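Local coordinates for NADH oxidoreductase (Mesorhizobium loti, PDB 3PI7), which probably acts as an NADPH-binding oxidoreductase of the quinone reductase type, pairing a GroES-like domain with a Rossmann-fold nucleotide-binding domain, at residues V66-K70 with G71-Q75; K101-V104 with G105-V108; P219-E222 with A223-E227; E227-A231 with E232-I236. All blocks are in the same frame, centred on the assembly; numbering follows the deposited sequence.

Contact 1: V66-K70 with G71-Q75; sequences VAFIK and GQYGQ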
loop_
_atom_site.group_PDB
_atom_site.type_symbol
_atom_site.label_atom_id
_atom_site.label_comp_id
_atom_site.label_asym_id
_atom_site.label_seq_id
_atom_site.Cartn_x
_atom_site.Cartn_y
_atom_site.Cartn_z
ATOM N N VAL A 66 16.305 14.134 14.075
ATOM C CA VAL A 66 17.511 13.362 13.734
ATOM C C VAL A 66 17.521 13.113 12.221
ATOM O O VAL A 66 18.495 13.447 11.556
ATOM C CB VAL A 66 17.582 12.064 14.553
ATOM C CG1 VAL A 66 18.779 11.210 14.108
ATOM C CG2 VAL A 66 17.676 12.390 16.044
ATOM N N ALA A 67 16.390 12.661 11.659
ATOM C CA ALA A 67 16.306 12.414 10.218
ATOM C C ALA A 67 16.517 13.708 9.451
ATOM O O ALA A 67 17.218 13.738 8.436
ATOM C CB ALA A 67 14.921 11.831 9.881
ATOM N N PHE A 68 15.900 14.806 9.943
ATOM C CA PHE A 68 16.002 16.076 9.253
ATOM C C PHE A 68 17.428 16.611 9.195
ATOM O O PHE A 68 17.840 17.064 8.123
ATOM C CB PHE A 68 15.054 17.099 9.893
ATOM C CG PHE A 68 15.210 18.477 9.311
ATOM C CD1 PHE A 68 14.730 18.768 8.044
ATOM C CD2 PHE A 68 15.854 19.485 10.031
ATOM C CE1 PHE A 68 14.845 20.061 7.514
ATOM C CE2 PHE A 68 15.990 20.768 9.492
ATOM C CZ PHE A 68 15.506 21.041 8.228
ATOM N N ILE A 69 18.172 16.610 10.315
ATOM C CA ILE A 69 19.532 17.194 10.318
ATOM C C ILE A 69 20.485 16.356 9.418
ATOM O O ILE A 69 21.424 16.891 8.803
ATOM C CB ILE A 69 20.083 17.404 11.757
ATOM C CG1 ILE A 69 20.376 16.066 12.481
ATOM C CG2 ILE A 69 19.092 18.257 12.567
ATOM C CD1 ILE A 69 21.028 16.176 13.843
ATOM N N LYS A 70 20.158 15.070 9.276
ATOM C CA LYS A 70 20.917 14.146 8.444
ATOM C C LYS A 70 20.561 14.292 6.972
ATOM O O LYS A 70 21.186 13.639 6.152
ATOM C CB LYS A 70 20.665 12.712 8.909
ATOM C CG LYS A 70 21.376 12.405 10.230
ATOM C CD LYS A 70 20.936 11.050 10.787
ATOM C CE LYS A 70 22.136 10.274 11.257
ATOM N NZ LYS A 70 22.650 9.365 10.199
ATOM N N GLY A 71 19.580 15.142 6.646
ATOM C CA GLY A 71 19.097 15.342 5.273
ATOM C C GLY A 71 18.289 14.154 4.753
ATOM O O GLY A 71 18.202 13.927 3.545
ATOM N N GLN A 72 17.715 13.387 5.677
ATOM C CA GLN A 72 16.983 12.145 5.452
ATOM C C GLN A 72 15.483 12.260 5.762
ATOM O O GLN A 72 14.783 11.245 5.861
ATOM C CB GLN A 72 17.615 11.039 6.299
ATOM C CG GLN A 72 19.007 10.696 5.759
ATOM C CD GLN A 72 19.854 9.820 6.637
ATOM O OE1 GLN A 72 21.061 9.760 6.475
ATOM N NE2 GLN A 72 19.269 9.148 7.594
ATOM N N TYR A 73 14.988 13.484 5.920
ATOM C CA TYR A 73 13.583 13.715 6.215
ATOM C C TYR A 73 12.852 14.217 4.952
ATOM O O TYR A 73 13.479 14.424 3.925
ATOM C CB TYR A 73 13.465 14.723 7.383
ATOM C CG TYR A 73 12.078 14.807 7.978
ATOM C CD1 TYR A 73 11.517 13.719 8.642
ATOM C CD2 TYR A 73 11.369 16.006 7.970
ATOM C CE1 TYR A 73 10.248 13.796 9.209
ATOM C CE2 TYR A 73 10.090 16.090 8.524
ATOM C CZ TYR A 73 9.544 14.986 9.161
ATOM O OH TYR A 73 8.285 15.039 9.707
ATOM N N GLY A 74 11.540 14.363 5.018
ATOM C CA GLY A 74 10.752 14.830 3.886
ATOM C C GLY A 74 10.680 16.333 3.767
ATOM O O GLY A 74 9.752 16.857 3.154
ATOM N N GLN A 75 11.679 17.033 4.314
ATOM C CA GLN A 75 11.777 18.487 4.266
ATOM C C GLN A 75 13.243 18.829 4.089
ATOM O O GLN A 75 14.064 18.217 4.759
ATOM C CB GLN A 75 11.225 19.055 5.586
ATOM C CG GLN A 75 11.159 20.561 5.660
ATOM C CD GLN A 75 10.634 20.977 7.007
ATOM O OE1 GLN A 75 9.752 20.334 7.580
ATOM N NE2 GLN A 75 11.156 22.064 7.536
HETATM O O HOH W 1 16.035 16.436 5.752
#
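A67 and Q72 meet through their backbones where helix 63-69 ends: Q72 N donates to A67 O over 2.8 Å, and nested inside that link G71 N donates to F68 O over 3.0 Å. F68 O also receives a water, which takes the N-H of Y73 and donates to Q75 O, so a single molecule bridges the helix end and the departing loop. Packing is tight here. Y73 CB sits 3.4 Å from F68 CA, close to the plane of the F68 ring at its edge, and Q75 O approaches the same ring at 3.4 Å from CD1. With CG anti to the backbone N (chi1 174°), the F68 ring extends past Y73 CB to Q75 O, and it also meets F85 and L16. Nearby, the extended Q72 side chain lies across that of K70, Q72 CD resting 3.8 Å from K70 CB. Its amide grips another loop, OE1 taking the N-H of S26 and NE2 donating to G27 O, which K70 NZ shares. With a leucine here, S26 N would probably be left without its acceptor and G27 O would keep one donor fewer. Toward the helix Y73 is held more loosely, CD1 4.1 Å from A67 CB; its partly exposed ring meets F85 and, edge-to-face, F280 of the second subunit. Positive phi at G71, with two nested bonds back into the last turn, makes this a Schellman motif closing a helix of the GroES-like domain.

Contact 2: K101-V104 with G105-V108; sequences KSLV and GKRV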
loop_
_atom_site.group_PDB
_atom_site.type_symbol
_atom_site.label_atom_id
_atom_site.label_comp_id
_atom_site.label_asym_id
_atom_site.label_seq_id
_atom_site.Cartn_x
_atom_site.Cartn_y
_atom_site.Cartn_z
ATOM N N LYS A 101 -0.178 38.944 16.212
ATOM C CA LYS A 101 -0.112 40.015 17.223
ATOM C C LYS A 101 -0.819 39.649 18.528
ATOM O O LYS A 101 -0.307 39.986 19.604
ATOM C CB LYS A 101 -0.686 41.338 16.675
ATOM C CG LYS A 101 0.206 42.035 15.659
ATOM C CD LYS A 101 1.555 42.469 16.257
ATOM C CE LYS A 101 2.382 43.285 15.287
ATOM N NZ LYS A 101 3.815 43.294 15.675
ATOM N N SER A 102 -1.934 38.919 18.458
ATOM C CA SER A 102 -2.699 38.534 19.640
ATOM C C SER A 102 -1.992 37.504 20.496
ATOM O O SER A 102 -2.322 37.350 21.676
ATOM C CB SER A 102 -4.073 37.996 19.234
ATOM O OG SER A 102 -4.824 39.067 18.687
ATOM N N LEU A 103 -1.022 36.796 19.910
ATOM C CA LEU A 103 -0.290 35.776 20.655
ATOM C C LEU A 103 0.882 36.361 21.419
ATOM O O LEU A 103 1.459 35.666 22.246
ATOM C CB LEU A 103 0.199 34.680 19.715
ATOM C CG LEU A 103 -0.844 33.732 19.114
ATOM C CD1 LEU A 103 -0.143 32.723 18.174
ATOM C CD2 LEU A 103 -1.623 32.961 20.223
ATOM N N VAL A 104 1.290 37.604 21.112
ATOM C CA VAL A 104 2.481 38.169 21.776
ATOM C C VAL A 104 2.305 38.164 23.307
ATOM O O VAL A 104 1.270 38.592 23.834
ATOM C CB VAL A 104 2.849 39.559 21.211
ATOM C CG1 VAL A 104 4.052 40.142 21.932
ATOM C CG2 VAL A 104 3.117 39.476 19.714
ATOM N N GLY A 105 3.326 37.641 23.999
ATOM C CA GLY A 105 3.333 37.527 25.454
ATOM C C GLY A 105 2.898 36.170 25.944
ATOM O O GLY A 105 3.091 35.851 27.120
ATOM N N LYS A 106 2.263 35.356 25.065
ATOM C CA LYS A 106 1.735 34.077 25.493
ATOM C C LYS A 106 2.795 33.012 25.452
ATOM O O LYS A 106 3.703 33.045 24.629
ATOM C CB LYS A 106 0.515 33.673 24.636
ATOM C CG LYS A 106 -0.662 34.573 24.961
ATOM C CD LYS A 106 -1.908 34.275 24.145
ATOM C CE LYS A 106 -3.054 35.143 24.637
ATOM N NZ LYS A 106 -3.768 35.829 23.513
ATOM N N ARG A 107 2.709 32.108 26.423
ATOM C CA ARG A 107 3.565 30.956 26.512
ATOM C C ARG A 107 2.904 29.877 25.672
ATOM O O ARG A 107 1.707 29.605 25.849
ATOM C CB ARG A 107 3.673 30.572 27.963
ATOM C CG ARG A 107 4.370 29.281 28.234
ATOM C CD ARG A 107 4.264 29.089 29.735
ATOM N NE ARG A 107 2.908 28.755 30.209
ATOM C CZ ARG A 107 2.673 27.728 31.017
ATOM N NH1 ARG A 107 3.674 26.959 31.431
ATOM N NH2 ARG A 107 1.434 27.447 31.403
ATOM N N VAL A 108 3.642 29.337 24.707
ATOM C CA VAL A 108 3.069 28.412 23.750
ATOM C C VAL A 108 3.908 27.189 23.540
ATOM O O VAL A 108 5.137 27.241 23.647
ATOM C CB VAL A 108 2.883 29.098 22.342
ATOM C CG1 VAL A 108 1.832 30.209 22.360
ATOM C CG2 VAL A 108 4.216 29.603 21.774
#
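K106 folds back over the end of helix 98-103 and touches L103 and S102 with nearly every atom of its side chain. Its backbone fixes the start: K106 N donates to L103 O over 2.9 Å. CB then lies 3.3 Å from the same L103 O. Because CG stands beside the backbone N (chi1 -70°), the chain heads back toward the helix, and CG remains 3.6 Å from L103 O. The link from K106 N to L103 O closes a type II beta turn running from L103 to K106, in which G105 takes a positive phi of 96°; a side chain there would be jammed against V104 O, so glycine suits the position. The turn converts the helix directly into strand 107-111 of the GroES-like domain, which pairs antiparallel with strand 86-94; the backbones of G105 and K106, just ahead of it, already bond to I91. Further out, K106 CD passes 4.1 Å from L103 CD2, the two side chains crossing at about a right angle, while the L103 side chain also packs against I91, C131 and P133. CE comes within 3.8 Å of S102 O, and a bend at the last torsion brings NZ to that carbonyl at 2.8 Å, with the donor tilted 33° from its plane. The amide four residues after S102, K106 N, is already committed to L103 O, so the lysine ammonium group seems to stand in at S102 O for the helical N-H. The hydroxyl of S102 turns elsewhere, to P98 O.

Contact 3: P219-E222 with A223-E227; sequences PDFE and ATLRE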
loop_
_atom_site.group_PDB
_atom_site.type_symbol
_atom_site.label_atom_id
_atom_site.label_comp_id
_atom_site.label_asym_id
_atom_site.label_seq_id
_atom_site.Cartn_x
_atom_site.Cartn_y
_atom_site.Cartn_z
ATOM N N PRO A 219 15.352 -15.790 18.405
ATOM C CA PRO A 219 15.481 -16.713 17.262
ATOM C C PRO A 219 14.134 -17.158 16.696
ATOM O O PRO A 219 14.013 -17.310 15.482
ATOM C CB PRO A 219 16.252 -17.904 17.846
ATOM C CG PRO A 219 16.053 -17.808 19.335
ATOM C CD PRO A 219 16.001 -16.338 19.615
ATOM N N ASP A 220 13.126 -17.342 17.568
ATOM C CA ASP A 220 11.799 -17.806 17.154
ATOM C C ASP A 220 10.799 -16.647 16.982
ATOM O O ASP A 220 9.589 -16.884 17.021
ATOM C CB ASP A 220 11.257 -18.844 18.160
ATOM C CG ASP A 220 11.168 -18.385 19.605
ATOM O OD1 ASP A 220 11.752 -17.321 19.934
ATOM O OD2 ASP A 220 10.526 -19.094 20.410
ATOM N N PHE A 221 11.296 -15.411 16.751
ATOM C CA PHE A 221 10.430 -14.244 16.563
ATOM C C PHE A 221 9.304 -14.462 15.531
ATOM O O PHE A 221 8.160 -14.117 15.833
ATOM C CB PHE A 221 11.244 -13.013 16.146
ATOM C CG PHE A 221 10.376 -11.867 15.691
ATOM C CD1 PHE A 221 9.592 -11.161 16.603
ATOM C CD2 PHE A 221 10.298 -11.525 14.344
ATOM C CE1 PHE A 221 8.753 -10.130 16.177
ATOM C CE2 PHE A 221 9.467 -10.476 13.922
ATOM C CZ PHE A 221 8.692 -9.795 14.843
ATOM N N GLU A 222 9.625 -14.947 14.301
ATOM C CA GLU A 222 8.603 -15.100 13.263
ATOM C C GLU A 222 7.545 -16.114 13.665
ATOM O O GLU A 222 6.358 -15.875 13.412
ATOM C CB GLU A 222 9.203 -15.448 11.891
ATOM C CG GLU A 222 9.666 -14.197 11.155
ATOM C CD GLU A 222 9.511 -14.141 9.644
ATOM O OE1 GLU A 222 8.440 -14.542 9.131
ATOM O OE2 GLU A 222 10.421 -13.591 8.981
ATOM N N ALA A 223 7.953 -17.215 14.319
ATOM C CA ALA A 223 7.019 -18.258 14.773
ATOM C C ALA A 223 6.091 -17.697 15.880
ATOM O O ALA A 223 4.884 -17.867 15.790
ATOM C CB ALA A 223 7.774 -19.486 15.261
ATOM N N THR A 224 6.649 -16.962 16.855
ATOM C CA THR A 224 5.906 -16.279 17.923
ATOM C C THR A 224 4.969 -15.277 17.273
ATOM O O THR A 224 3.792 -15.196 17.624
ATOM C CB THR A 224 6.907 -15.590 18.878
ATOM O OG1 THR A 224 7.723 -16.589 19.458
ATOM C CG2 THR A 224 6.222 -14.794 19.997
ATOM N N LEU A 225 5.494 -14.523 16.302
ATOM C CA LEU A 225 4.728 -13.527 15.562
ATOM C C LEU A 225 3.453 -14.132 14.967
ATOM O O LEU A 225 2.366 -13.586 15.201
ATOM C CB LEU A 225 5.628 -12.914 14.478
ATOM C CG LEU A 225 5.049 -11.886 13.520
ATOM C CD1 LEU A 225 4.462 -10.693 14.266
ATOM C CD2 LEU A 225 6.091 -11.462 12.562
ATOM N N ARG A 226 3.573 -15.263 14.225
ATOM C CA ARG A 226 2.427 -15.924 13.611
ATOM C C ARG A 226 1.434 -16.399 14.664
ATOM O O ARG A 226 0.231 -16.290 14.436
ATOM C CB ARG A 226 2.870 -17.085 12.705
ATOM C CG ARG A 226 3.736 -16.567 11.574
ATOM C CD ARG A 226 3.963 -17.529 10.432
ATOM N NE ARG A 226 4.672 -16.831 9.358
ATOM C CZ ARG A 226 4.080 -16.108 8.412
ATOM N NH1 ARG A 226 2.755 -16.023 8.360
ATOM N NH2 ARG A 226 4.806 -15.479 7.502
ATOM N N GLU A 227 1.914 -16.872 15.822
ATOM C CA GLU A 227 1.008 -17.313 16.893
ATOM C C GLU A 227 0.218 -16.132 17.416
ATOM O O GLU A 227 -0.994 -16.226 17.587
ATOM C CB GLU A 227 1.790 -17.982 18.027
ATOM C CG GLU A 227 2.307 -19.377 17.685
ATOM C CD GLU A 227 3.216 -19.964 18.745
ATOM O OE1 GLU A 227 3.151 -19.504 19.905
ATOM O OE2 GLU A 227 3.945 -20.933 18.434
#
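D220 O takes two donors from T224: the backbone N at 2.9 Å, arriving almost head-on to the carbonyl, and OG1 at 3.1 Å from above the carbonyl plane, 53° out of it. The hydroxyl gets there because it lies beside its own backbone N (chi1 -62°), turned back toward the start of the helix. An alanine in this position would remove OG1, and D220 O is likely to be left with the backbone N-H of T224 as its main donor. D220 holds the N-cap position of helix 221-232, although its carboxylate makes no capping bond. The next helical bonds follow in order, L225 N to F221 O at 2.7 Å and R226 N to E222 O at 3.0 Å. On the buried side L225 CB sits over one face of the F221 ring, and L225 CD2 reaches F221 CE2 at 3.8 Å. E222 and R226 run side by side, yet E222 OE1 and R226 NH2 are 4.1 Å apart in one of two R226 conformers, too far for a salt bridge. Their polar ends are instead positioned from outside, E222 by a salt bridge to R273 and R226 by N251. The helix packs on both strand 212-215, where F221 and T224 touch L214, and helix 243-252, which L225 meets at A252 and F221 at L245.

Contact 4: E227-A231 with E232-I236; sequences EVMKA and EQPRI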
loop_
_atom_site.group_PDB
_atom_site.type_symbol
_atom_site.label_atom_id
_atom_site.label_comp_id
_atom_site.label_asym_id
_atom_site.label_seq_id
_atom_site.Cartn_x
_atom_site.Cartn_y
_atom_site.Cartn_z
ATOM N N GLU A 227 1.914 -16.872 15.822
ATOM C CA GLU A 227 1.008 -17.313 16.893
ATOM C C GLU A 227 0.218 -16.132 17.416
ATOM O O GLU A 227 -0.994 -16.226 17.587
ATOM C CB GLU A 227 1.790 -17.982 18.027
ATOM C CG GLU A 227 2.307 -19.377 17.685
ATOM C CD GLU A 227 3.216 -19.964 18.745
ATOM O OE1 GLU A 227 3.151 -19.504 19.905
ATOM O OE2 GLU A 227 3.945 -20.933 18.434
ATOM N N VAL A 228 0.884 -14.996 17.591
ATOM C CA VAL A 228 0.205 -13.792 18.105
ATOM C C VAL A 228 -0.785 -13.249 17.051
ATOM O O VAL A 228 -1.887 -12.829 17.404
ATOM C CB VAL A 228 1.245 -12.722 18.545
ATOM C CG1 VAL A 228 0.538 -11.427 18.963
ATOM C CG2 VAL A 228 2.090 -13.268 19.706
HETATM N N MSE A 229 -0.380 -13.210 15.770
HETATM C CA MSE A 229 -1.281 -12.739 14.720
HETATM C C MSE A 229 -2.518 -13.596 14.644
HETATM O O MSE A 229 -3.592 -13.058 14.465
HETATM C CB MSE A 229 -0.605 -12.743 13.333
HETATM C CG MSE A 229 0.546 -11.809 13.240
HETATM SE SE MSE A 229 0.164 -9.989 13.605
HETATM C CE MSE A 229 0.870 -9.885 15.430
ATOM N N LYS A 230 -2.377 -14.926 14.803
ATOM C CA LYS A 230 -3.536 -15.822 14.742
ATOM C C LYS A 230 -4.453 -15.561 15.940
ATOM O O LYS A 230 -5.670 -15.515 15.785
ATOM C CB LYS A 230 -3.085 -17.291 14.710
ATOM C CG LYS A 230 -4.239 -18.287 14.529
ATOM C CD LYS A 230 -3.767 -19.733 14.362
ATOM C CE LYS A 230 -4.904 -20.739 14.438
ATOM N NZ LYS A 230 -5.779 -20.728 13.229
ATOM N N ALA A 231 -3.856 -15.383 17.126
ATOM C CA ALA A 231 -4.603 -15.208 18.371
ATOM C C ALA A 231 -5.326 -13.852 18.444
ATOM O O ALA A 231 -6.471 -13.769 18.919
ATOM C CB ALA A 231 -3.663 -15.366 19.557
ATOM N N GLU A 232 -4.697 -12.802 17.920
ATOM C CA GLU A 232 -5.196 -11.426 18.106
ATOM C C GLU A 232 -5.901 -10.833 16.893
ATOM O O GLU A 232 -6.704 -9.918 17.069
ATOM C CB GLU A 232 -4.040 -10.499 18.506
ATOM C CG GLU A 232 -3.418 -10.837 19.859
ATOM C CD GLU A 232 -4.269 -10.615 21.098
ATOM O OE1 GLU A 232 -5.265 -9.860 21.018
ATOM O OE2 GLU A 232 -3.921 -11.182 22.161
ATOM N N GLN A 233 -5.539 -11.283 15.686
ATOM C CA GLN A 233 -6.127 -10.837 14.398
ATOM C C GLN A 233 -6.135 -9.292 14.235
ATOM O O GLN A 233 -7.180 -8.701 13.913
ATOM C CB GLN A 233 -7.557 -11.376 14.265
ATOM C CG GLN A 233 -7.627 -12.903 14.238
ATOM C CD GLN A 233 -7.196 -13.442 12.901
ATOM O OE1 GLN A 233 -6.079 -13.928 12.727
ATOM N NE2 GLN A 233 -8.050 -13.299 11.908
ATOM N N PRO A 234 -5.004 -8.604 14.462
ATOM C CA PRO A 234 -5.003 -7.141 14.253
ATOM C C PRO A 234 -5.129 -6.759 12.787
ATOM O O PRO A 234 -4.680 -7.500 11.913
ATOM C CB PRO A 234 -3.599 -6.728 14.755
ATOM C CG PRO A 234 -2.751 -7.931 14.483
ATOM C CD PRO A 234 -3.655 -9.089 14.839
ATOM N N ARG A 235 -5.666 -5.586 12.525
ATOM C CA ARG A 235 -5.729 -5.116 11.146
ATOM C C ARG A 235 -4.867 -3.890 10.942
ATOM O O ARG A 235 -4.396 -3.674 9.830
ATOM C CB ARG A 235 -7.179 -4.867 10.720
ATOM C CG ARG A 235 -7.870 -6.192 10.312
ATOM C CD ARG A 235 -9.195 -5.987 9.584
ATOM N NE ARG A 235 -10.166 -5.168 10.314
ATOM C CZ ARG A 235 -10.929 -5.598 11.319
ATOM N NH1 ARG A 235 -10.832 -6.853 11.748
ATOM N NH2 ARG A 235 -11.790 -4.778 11.905
ATOM N N ILE A 236 -4.598 -3.111 11.995
ATOM C CA ILE A 236 -3.778 -1.925 11.804
ATOM C C ILE A 236 -2.401 -2.170 12.258
ATOM O O ILE A 236 -2.203 -2.628 13.371
ATOM C CB ILE A 236 -4.357 -0.671 12.526
ATOM C CG1 ILE A 236 -5.801 -0.390 12.049
ATOM C CG2 ILE A 236 -3.451 0.562 12.371
ATOM C CD1 ILE A 236 -5.912 0.040 10.487
#
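The last turn of helix 221-232 passes into strand 236-239 of the parallel Rossmann sheet, and the change begins where V228 and M229 receive the amides of E232 and Q233. E232 N donates to V228 O over 2.9 Å, and Q233 N donates to M229 O, also over 2.9 Å. Both bonds keep helical i to i+4 spacing, but Q233 then adopts a positive phi of 52° and the chain turns out of the helix. P234 follows; its ring nitrogen carries no hydrogen, so it cannot donate a further helical bond, and its CD lies 4.0 Å from M229 O. The side chain of M229, a selenomethionine, is bent at its second and third torsions, which brings SE to 3.7 Å from P234 CG with the two groups crossing at about a right angle. This apolar pair is bedded on V169 and I193 of the sheet. E232 keeps CG beside its backbone N (chi1 -64°), where it lies 3.5 Å from V228 O and 4.1 Å from V228 CG1, the two side chains meeting at a slant. The carboxylate reaches the starts of two sheet strands, forming a salt bridge with R191 and a hydrogen bond with H212. A negative group near the C-terminal end of a helix faces an unfavourable helix dipole, so the positive charge of R191 probably offsets that cost and keeps E232 ionised, while the carboxylate may in turn favour a protonated H212.

In the fold
Along the chain the four contacts come in order, contacts 1 and 2 in the GroES-like part and contacts 3 and 4 in the Rossmann part. Contact 1 closes helix 63-69, and contact 2, with its centre about 29 Å away, joins helix 98-103 to strand 107-111. Contacts 3 and 4 share E227 and cover the beginning and end of helix 221-232, their centres about 12 Å apart. Contacts 2 and 3 lie on opposite sides of the chain's centre, about 52 Å between centres, one in each domain, so they describe local helix ends in both halves of the enzyme rather than one shared site. Each is a helix end, where the chain enters a helix or leaves it toward loop or strand.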